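Local structure of aminoglycoside N(3)-acetyltransferase, AAC(3)-IVa (Escherichia coli, 6MN3) at residues E71-A76 with V97-H102; H102-A107 with D119-P124. The protein probably confers resistance to 2-deoxystreptamine antibiotics such as gentamicin and apramycin by transferring an acetyl group from acetyl-CoA to their N3 amine. All blocks are in the same frame, centred on the assembly; numbering follows the deposited sequence.

How the interactions relate
Interactions 1 and 2 follow each other along the chain at one margin of the central mixed sheet, their centres about 9 Å apart and His102 common to both. Its carbonyl oxygen serves interaction 1, whereas its imidazole serves interaction 2. Strands 98-99 and 106-109, joined by the turn through His102, are neighbours in that sheet; the amide N of Ser100 lies 3.1 Å from Phe106 O, probably hydrogen-bonded. Phe73 of interaction 1 also packs on segment 102-107 of interaction 2, with Phe73 CZ 3.5 Å from Ala105 CB. Both contacts lie away from the zinc site formed by Cys191, His243, Cys249 and Cys252.

Interaction 1: E71-A76 with V97-H102; sequences EPFDPA and VKRSAH
Phe73, Arg99 and Pro75 carry this contact, in which the loop between strand 59-63 and helix 86-91 lies against strand 98-99, an outermost strand of the mixed central sheet, and the turn that follows it. The Phe73 side chain leaves its backbone toward 97-102, CG anti to the backbone N (chi1 -176°). His102 O sits over one ring face, offset toward the rim, 3.3 Å from Phe73 CD1. Ser100 O instead approaches the ring edge near its plane, 3.3 Å from Phe73 CE1, so two backbone carbonyls border the same side chain. At the far end of the ring, Phe73 CZ lies over the centre of the Arg99 guanidinium, 3.5 Å from Arg99 CZ. The two planes are 71° apart, so this is a rim atom set on a guanidinium face, not a parallel stack. Arg99 reaches this place on a chain extended from CG to NE. Outside the two segments, NE is hydrogen-bonded to Ser64 OG, NH1 to Ser78 O, and Trp92 makes a cation-pi contact; together these partners should limit rotation of the group. Pro75 packs beside Arg99, with Pro75 CB 4.0 Å from Arg99 CB. On the same proline ring, Pro75 CG lies 4.1 Å from Ala101 CB. One polar link crosses between the segments: Arg99 NH1 donates a weak but nearly straight hydrogen bond (168°) to Pro75 O, 3.2 Å away in the guanidinium plane.

Interaction 2: H102-A107 with D119-P124; sequences HPFAFA and DPLPLP
The His102 side chain fits against the backbone of Asp119 to Leu121 and the ring of Pro122. Pro122 CD stands over the centre of one imidazole face, 3.7 Å from the ring centroid and 12° off its normal, a CH-pi contact in which the two side chains cross at about a right angle. Asp119 O lies in the ring plane at the edge, 3.4 Å from His102 CD2; Pro120 O approaches the same carbon obliquely at 3.3 Å. His102 CB packs 3.7 Å from Leu121 CG. Leu121 spreads its two methyls between neighbours: CD1 packs on Pro103 CD at 3.8 Å, and CD2 meets the edge of the Phe104 ring, 3.5 Å from CE2. His102 CG lies between the backbone N and the carbonyl carbon of its own residue (chi1 47°). His102 ND1 accepts a weak hydrogen bond from Phe104 N at 3.4 Å. Farther out, Cys172 of strand 168-174 touches Pro103, Phe104 and Leu121, while Asp119 OD2 forms a salt bridge with Arg134. The arrangement is loop-on-loop packing in the antibiotic N-acetyltransferase fold: a proline-rich connection between helices 113-117 and 131-137 lies against the turn leading into sheet strand 106-109.

Interaction 1: E71-A76 with V97-H102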
ATOM      1  N   GLU A  71      21.321   3.813   0.177  1.00115.12           N
ATOM      2  CA  GLU A  71      21.309   4.892  -0.793  1.00113.85           C
ATOM      3  C   GLU A  71      20.335   5.984  -0.373  1.00112.02           C
ATOM      4  O   GLU A  71      19.221   5.684   0.071  1.00110.64           O
ATOM      5  CB  GLU A  71      20.914   4.370  -2.181  1.00110.41           C
ATOM      6  CG  GLU A  71      21.201   5.328  -3.323  1.00112.00           C
ATOM      7  CD  GLU A  71      20.975   4.693  -4.680  1.00111.76           C
ATOM      8  OE1 GLU A  71      21.919   4.072  -5.211  1.00115.11           O
ATOM      9  OE2 GLU A  71      19.852   4.809  -5.213  1.00107.54           O
ATOM     10  N   PRO A  72      20.724   7.252  -0.486  1.00110.93           N
ATOM     11  CA  PRO A  72      19.773   8.336  -0.226  1.00105.82           C
ATOM     12  C   PRO A  72      18.666   8.354  -1.268  1.00 98.39           C
ATOM     13  O   PRO A  72      18.840   7.909  -2.405  1.00102.21           O
ATOM     14  CB  PRO A  72      20.638   9.599  -0.307  1.00109.42           C
ATOM     15  CG  PRO A  72      21.817   9.198  -1.134  1.00113.49           C
ATOM     16  CD  PRO A  72      22.070   7.758  -0.806  1.00114.24           C
ATOM     17  N   PHE A  73      17.513   8.874  -0.863  1.00 93.59           N
ATOM     18  CA  PHE A  73      16.325   8.891  -1.704  1.00 83.80           C
ATOM     19  C   PHE A  73      16.130  10.268  -2.322  1.00 80.52           C
ATOM     20  O   PHE A  73      16.279  11.291  -1.646  1.00 81.57           O
ATOM     21  CB  PHE A  73      15.085   8.502  -0.897  1.00 74.35           C
ATOM     22  CG  PHE A  73      13.832   8.416  -1.716  1.00 72.30           C
ATOM     23  CD1 PHE A  73      12.972   9.498  -1.810  1.00 68.58           C
ATOM     24  CD2 PHE A  73      13.513   7.253  -2.394  1.00 70.54           C
ATOM     25  CE1 PHE A  73      11.820   9.418  -2.566  1.00 64.99           C
ATOM     26  CE2 PHE A  73      12.361   7.167  -3.151  1.00 64.27           C
ATOM     27  CZ  PHE A  73      11.515   8.252  -3.237  1.00 62.83           C
ATOM     28  N   ASP A  74      15.788  10.287  -3.610  1.00 76.95           N
ATOM     29  CA  ASP A  74      15.481  11.522  -4.325  1.00 78.54           C
ATOM     30  C   ASP A  74      14.138  11.345  -5.019  1.00 75.68           C
ATOM     31  O   ASP A  74      13.989  10.424  -5.847  1.00 70.20           O
ATOM     32  CB  ASP A  74      16.573  11.876  -5.337  1.00 80.76           C
ATOM     33  CG  ASP A  74      16.162  13.009  -6.262  1.00 83.15           C
ATOM     34  OD1 ASP A  74      15.693  14.051  -5.759  1.00 83.66           O
ATOM     35  OD2 ASP A  74      16.305  12.858  -7.493  1.00 84.92           O
ATOM     36  N   PRO A  75      13.144  12.191  -4.736  1.00 74.46           N
ATOM     37  CA  PRO A  75      11.819  12.006  -5.352  1.00 72.06           C
ATOM     38  C   PRO A  75      11.817  12.145  -6.864  1.00 69.70           C
ATOM     39  O   PRO A  75      10.819  11.771  -7.496  1.00 63.02           O
ATOM     40  CB  PRO A  75      10.967  13.103  -4.696  1.00 72.06           C
ATOM     41  CG  PRO A  75      11.725  13.511  -3.469  1.00 70.02           C
ATOM     42  CD  PRO A  75      13.169  13.330  -3.804  1.00 72.87           C
ATOM     43  N   ALA A  76      12.892  12.658  -7.465  1.00 69.02           N
ATOM     44  CA  ALA A  76      12.920  12.915  -8.897  1.00 72.08           C
ATOM     45  C   ALA A  76      13.589  11.813  -9.708  1.00 72.07           C
ATOM     46  O   ALA A  76      13.319  11.707 -10.909  1.00 71.18           O
ATOM     47  CB  ALA A  76      13.631  14.243  -9.182  1.00 72.40           C
ATOM     48  N   VAL A  97       2.231  14.533 -10.395  1.00 54.25           N
ATOM     49  CA  VAL A  97       2.080  13.611  -9.274  1.00 56.89           C
ATOM     50  C   VAL A  97       3.203  13.876  -8.282  1.00 58.57           C
ATOM     51  O   VAL A  97       4.385  13.906  -8.652  1.00 52.20           O
ATOM     52  CB  VAL A  97       2.062  12.142  -9.738  1.00 56.36           C
ATOM     53  CG1 VAL A  97       2.534  12.019 -11.161  1.00 53.93           C
ATOM     54  CG2 VAL A  97       2.876  11.250  -8.802  1.00 57.67           C
ATOM     55  N   LYS A  98       2.829  14.103  -7.028  1.00 56.21           N
ATOM     56  CA  LYS A  98       3.782  14.432  -5.984  1.00 55.59           C
ATOM     57  C   LYS A  98       4.373  13.159  -5.392  1.00 55.19           C
ATOM     58  O   LYS A  98       3.855  12.057  -5.574  1.00 53.63           O
ATOM     59  CB  LYS A  98       3.119  15.278  -4.893  1.00 53.25           C
ATOM     60  CG  LYS A  98       2.054  16.248  -5.399  1.00 54.22           C
ATOM     61  CD  LYS A  98       2.614  17.253  -6.398  1.00 63.07           C
ATOM     62  CE  LYS A  98       1.505  18.124  -6.979  1.00 65.12           C
ATOM     63  NZ  LYS A  98       1.947  18.880  -8.189  1.00 62.36           N
ATOM     64  N   ARG A  99       5.475  13.324  -4.668  1.00 63.42           N
ATOM     65  CA  ARG A  99       6.203  12.196  -4.111  1.00 61.04           C
ATOM     66  C   ARG A  99       6.868  12.632  -2.816  1.00 59.75           C
ATOM     67  O   ARG A  99       7.371  13.754  -2.716  1.00 62.82           O
ATOM     68  CB  ARG A  99       7.245  11.674  -5.104  1.00 57.59           C
ATOM     69  CG  ARG A  99       7.629  10.224  -4.910  1.00 56.47           C
ATOM     70  CD  ARG A  99       8.690   9.817  -5.915  1.00 61.64           C
ATOM     71  NE  ARG A  99       9.021   8.401  -5.818  1.00 65.57           N
ATOM     72  CZ  ARG A  99      10.080   7.843  -6.395  1.00 68.22           C
ATOM     73  NH1 ARG A  99      10.912   8.584  -7.114  1.00 68.05           N
ATOM     74  NH2 ARG A  99      10.307   6.544  -6.253  1.00 68.60           N
ATOM     75  N   SER A 100       6.853  11.747  -1.824  1.00 56.38           N
ATOM     76  CA  SER A 100       7.450  12.065  -0.536  1.00 59.43           C
ATOM     77  C   SER A 100       8.965  12.184  -0.664  1.00 65.15           C
ATOM     78  O   SER A 100       9.585  11.589  -1.549  1.00 68.15           O
ATOM     79  CB  SER A 100       7.088  11.001   0.500  1.00 61.02           C
ATOM     80  OG  SER A 100       5.684  10.846   0.609  1.00 60.98           O
ATOM     81  N   ALA A 101       9.556  12.966   0.230  1.00 66.13           N
ATOM     82  CA  ALA A 101      10.995  13.239   0.205  1.00 68.92           C
ATOM     83  C   ALA A 101      11.739  12.433   1.263  1.00 72.98           C
ATOM     84  O   ALA A 101      12.574  12.960   1.995  1.00 80.29           O
ATOM     85  CB  ALA A 101      11.246  14.732   0.380  1.00 71.69           C
ATOM     86  N   HIS A 102      11.443  11.140   1.354  1.00 68.58           N
ATOM     87  CA  HIS A 102      12.130  10.246   2.274  1.00 70.03           C
ATOM     88  C   HIS A 102      12.105   8.846   1.683  1.00 68.12           C
ATOM     89  O   HIS A 102      11.260   8.545   0.833  1.00 68.74           O
ATOM     90  CB  HIS A 102      11.489  10.271   3.671  1.00 72.87           C
ATOM     91  CG  HIS A 102       9.996  10.167   3.661  1.00 74.30           C
ATOM     92  ND1 HIS A 102       9.333   8.966   3.522  1.00 72.88           N
ATOM     93  CD2 HIS A 102       9.036  11.113   3.790  1.00 73.80           C
ATOM     94  CE1 HIS A 102       8.030   9.179   3.559  1.00 69.95           C
ATOM     95  NE2 HIS A 102       7.823  10.473   3.722  1.00 71.22           N
TER

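Interaction 2: H102-A107 with D119-P124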
ATOM      1  N   HIS A 102      11.443  11.140   1.354  1.00 68.58           N
ATOM      2  CA  HIS A 102      12.130  10.246   2.274  1.00 70.03           C
ATOM      3  C   HIS A 102      12.105   8.846   1.683  1.00 68.12           C
ATOM      4  O   HIS A 102      11.260   8.545   0.833  1.00 68.74           O
ATOM      5  CB  HIS A 102      11.489  10.271   3.671  1.00 72.87           C
ATOM      6  CG  HIS A 102       9.996  10.167   3.661  1.00 74.30           C
ATOM      7  ND1 HIS A 102       9.333   8.966   3.522  1.00 72.88           N
ATOM      8  CD2 HIS A 102       9.036  11.113   3.790  1.00 73.80           C
ATOM      9  CE1 HIS A 102       8.030   9.179   3.559  1.00 69.95           C
ATOM     10  NE2 HIS A 102       7.823  10.473   3.722  1.00 71.22           N
ATOM     11  N   PRO A 103      13.025   7.967   2.100  1.00 70.24           N
ATOM     12  CA  PRO A 103      13.132   6.647   1.453  1.00 69.75           C
ATOM     13  C   PRO A 103      11.895   5.774   1.580  1.00 66.81           C
ATOM     14  O   PRO A 103      11.829   4.739   0.906  1.00 66.11           O
ATOM     15  CB  PRO A 103      14.335   6.003   2.159  1.00 74.74           C
ATOM     16  CG  PRO A 103      14.501   6.774   3.427  1.00 79.14           C
ATOM     17  CD  PRO A 103      14.092   8.171   3.095  1.00 79.94           C
ATOM     18  N   PHE A 104      10.924   6.140   2.414  1.00 66.13           N
ATOM     19  CA  PHE A 104       9.684   5.380   2.508  1.00 64.89           C
ATOM     20  C   PHE A 104       8.554   6.161   1.851  1.00 60.42           C
ATOM     21  O   PHE A 104       7.516   6.412   2.471  1.00 58.92           O
ATOM     22  CB  PHE A 104       9.363   5.066   3.969  1.00 63.20           C
ATOM     23  CG  PHE A 104      10.571   4.703   4.783  1.00 70.92           C
ATOM     24  CD1 PHE A 104      11.244   3.515   4.552  1.00 73.80           C
ATOM     25  CD2 PHE A 104      11.039   5.553   5.771  1.00 73.36           C
ATOM     26  CE1 PHE A 104      12.360   3.177   5.296  1.00 78.41           C
ATOM     27  CE2 PHE A 104      12.154   5.221   6.517  1.00 76.71           C
ATOM     28  CZ  PHE A 104      12.815   4.032   6.280  1.00 80.24           C
ATOM     29  N   ALA A 105       8.746   6.530   0.589  1.00 56.89           N
ATOM     30  CA  ALA A 105       7.891   7.509  -0.059  1.00 55.26           C
ATOM     31  C   ALA A 105       6.635   6.870  -0.649  1.00 51.60           C
ATOM     32  O   ALA A 105       6.565   5.664  -0.901  1.00 50.38           O
ATOM     33  CB  ALA A 105       8.657   8.239  -1.162  1.00 56.97           C
ATOM     34  N   PHE A 106       5.633   7.716  -0.859  1.00 50.50           N
ATOM     35  CA  PHE A 106       4.444   7.407  -1.634  1.00 49.63           C
ATOM     36  C   PHE A 106       4.347   8.397  -2.789  1.00 53.01           C
ATOM     37  O   PHE A 106       5.072   9.394  -2.847  1.00 55.43           O
ATOM     38  CB  PHE A 106       3.177   7.477  -0.768  1.00 45.34           C
ATOM     39  CG  PHE A 106       2.934   6.247   0.062  1.00 48.55           C
ATOM     40  CD1 PHE A 106       1.880   5.398  -0.229  1.00 42.41           C
ATOM     41  CD2 PHE A 106       3.749   5.947   1.141  1.00 49.98           C
ATOM     42  CE1 PHE A 106       1.647   4.269   0.535  1.00 41.95           C
ATOM     43  CE2 PHE A 106       3.522   4.819   1.909  1.00 45.43           C
ATOM     44  CZ  PHE A 106       2.470   3.979   1.605  1.00 42.71           C
ATOM     45  N   ALA A 107       3.440   8.116  -3.717  1.00 51.65           N
ATOM     46  CA  ALA A 107       3.163   9.016  -4.828  1.00 51.01           C
ATOM     47  C   ALA A 107       1.670   9.294  -4.875  1.00 52.87           C
ATOM     48  O   ALA A 107       0.857   8.389  -4.669  1.00 53.32           O
ATOM     49  CB  ALA A 107       3.637   8.430  -6.162  1.00 45.33           C
ATOM     50  N   ASP A 119       4.488  14.933   4.636  1.00 81.03           N
ATOM     51  CA  ASP A 119       5.172  14.691   5.900  1.00 86.58           C
ATOM     52  C   ASP A 119       6.633  14.282   5.702  1.00 82.81           C
ATOM     53  O   ASP A 119       6.980  13.647   4.703  1.00 80.67           O
ATOM     54  CB  ASP A 119       4.446  13.615   6.691  1.00 93.60           C
ATOM     55  CG  ASP A 119       3.075  14.063   7.143  1.00101.66           C
ATOM     56  OD1 ASP A 119       2.633  15.155   6.723  1.00107.01           O
ATOM     57  OD2 ASP A 119       2.437  13.324   7.918  1.00104.18           O
ATOM     58  N   PRO A 120       7.513  14.639   6.659  1.00 83.62           N
ATOM     59  CA  PRO A 120       8.925  14.228   6.569  1.00 85.44           C
ATOM     60  C   PRO A 120       9.123  12.745   6.840  1.00 86.59           C
ATOM     61  O   PRO A 120       8.157  11.979   6.832  1.00 81.57           O
ATOM     62  CB  PRO A 120       9.605  15.093   7.638  1.00 86.52           C
ATOM     63  CG  PRO A 120       8.526  15.354   8.638  1.00 83.33           C
ATOM     64  CD  PRO A 120       7.253  15.474   7.846  1.00 81.23           C
ATOM     65  N   LEU A 121      10.360  12.335   7.099  1.00 91.41           N
ATOM     66  CA  LEU A 121      10.676  10.916   7.253  1.00 90.93           C
ATOM     67  C   LEU A 121       9.981  10.365   8.494  1.00 91.05           C
ATOM     68  O   LEU A 121      10.242  10.848   9.607  1.00 91.66           O
ATOM     69  CB  LEU A 121      12.188  10.706   7.342  1.00 90.13           C
ATOM     70  CG  LEU A 121      12.724   9.291   7.057  1.00 90.58           C
ATOM     71  CD1 LEU A 121      14.207   9.326   6.699  1.00 94.52           C
ATOM     72  CD2 LEU A 121      12.484   8.318   8.205  1.00 90.85           C
ATOM     73  N   PRO A 122       9.095   9.366   8.359  1.00 88.07           N
ATOM     74  CA  PRO A 122       8.480   8.762   9.547  1.00 90.96           C
ATOM     75  C   PRO A 122       9.174   7.474   9.967  1.00 94.79           C
ATOM     76  O   PRO A 122       9.450   6.611   9.128  1.00 95.12           O
ATOM     77  CB  PRO A 122       7.034   8.502   9.095  1.00 86.64           C
ATOM     78  CG  PRO A 122       7.036   8.675   7.561  1.00 82.03           C
ATOM     79  CD  PRO A 122       8.463   8.876   7.124  1.00 84.41           C
ATOM     80  N   LEU A 123       9.460   7.331  11.260  1.00 95.12           N
ATOM     81  CA  LEU A 123      10.072   6.122  11.802  1.00 94.42           C
ATOM     82  C   LEU A 123       9.163   5.539  12.877  1.00 91.68           C
ATOM     83  O   LEU A 123       8.955   6.190  13.916  1.00 95.39           O
ATOM     84  CB  LEU A 123      11.461   6.415  12.381  1.00100.19           C
ATOM     85  CG  LEU A 123      12.419   7.255  11.532  1.00103.41           C
ATOM     86  CD1 LEU A 123      12.396   8.712  11.974  1.00103.31           C
ATOM     87  CD2 LEU A 123      13.835   6.699  11.572  1.00109.82           C
ATOM     88  N   PRO A 124       8.596   4.333  12.697  1.00 87.75           N
ATOM     89  CA  PRO A 124       8.675   3.416  11.551  1.00 82.28           C
ATOM     90  C   PRO A 124       8.060   3.993  10.270  1.00 80.24           C
ATOM     91  O   PRO A 124       7.354   4.998  10.348  1.00 80.81           O
ATOM     92  CB  PRO A 124       7.884   2.190  12.035  1.00 79.03           C
ATOM     93  CG  PRO A 124       7.934   2.268  13.516  1.00 83.66           C
ATOM     94  CD  PRO A 124       7.853   3.729  13.816  1.00 86.71           C
TER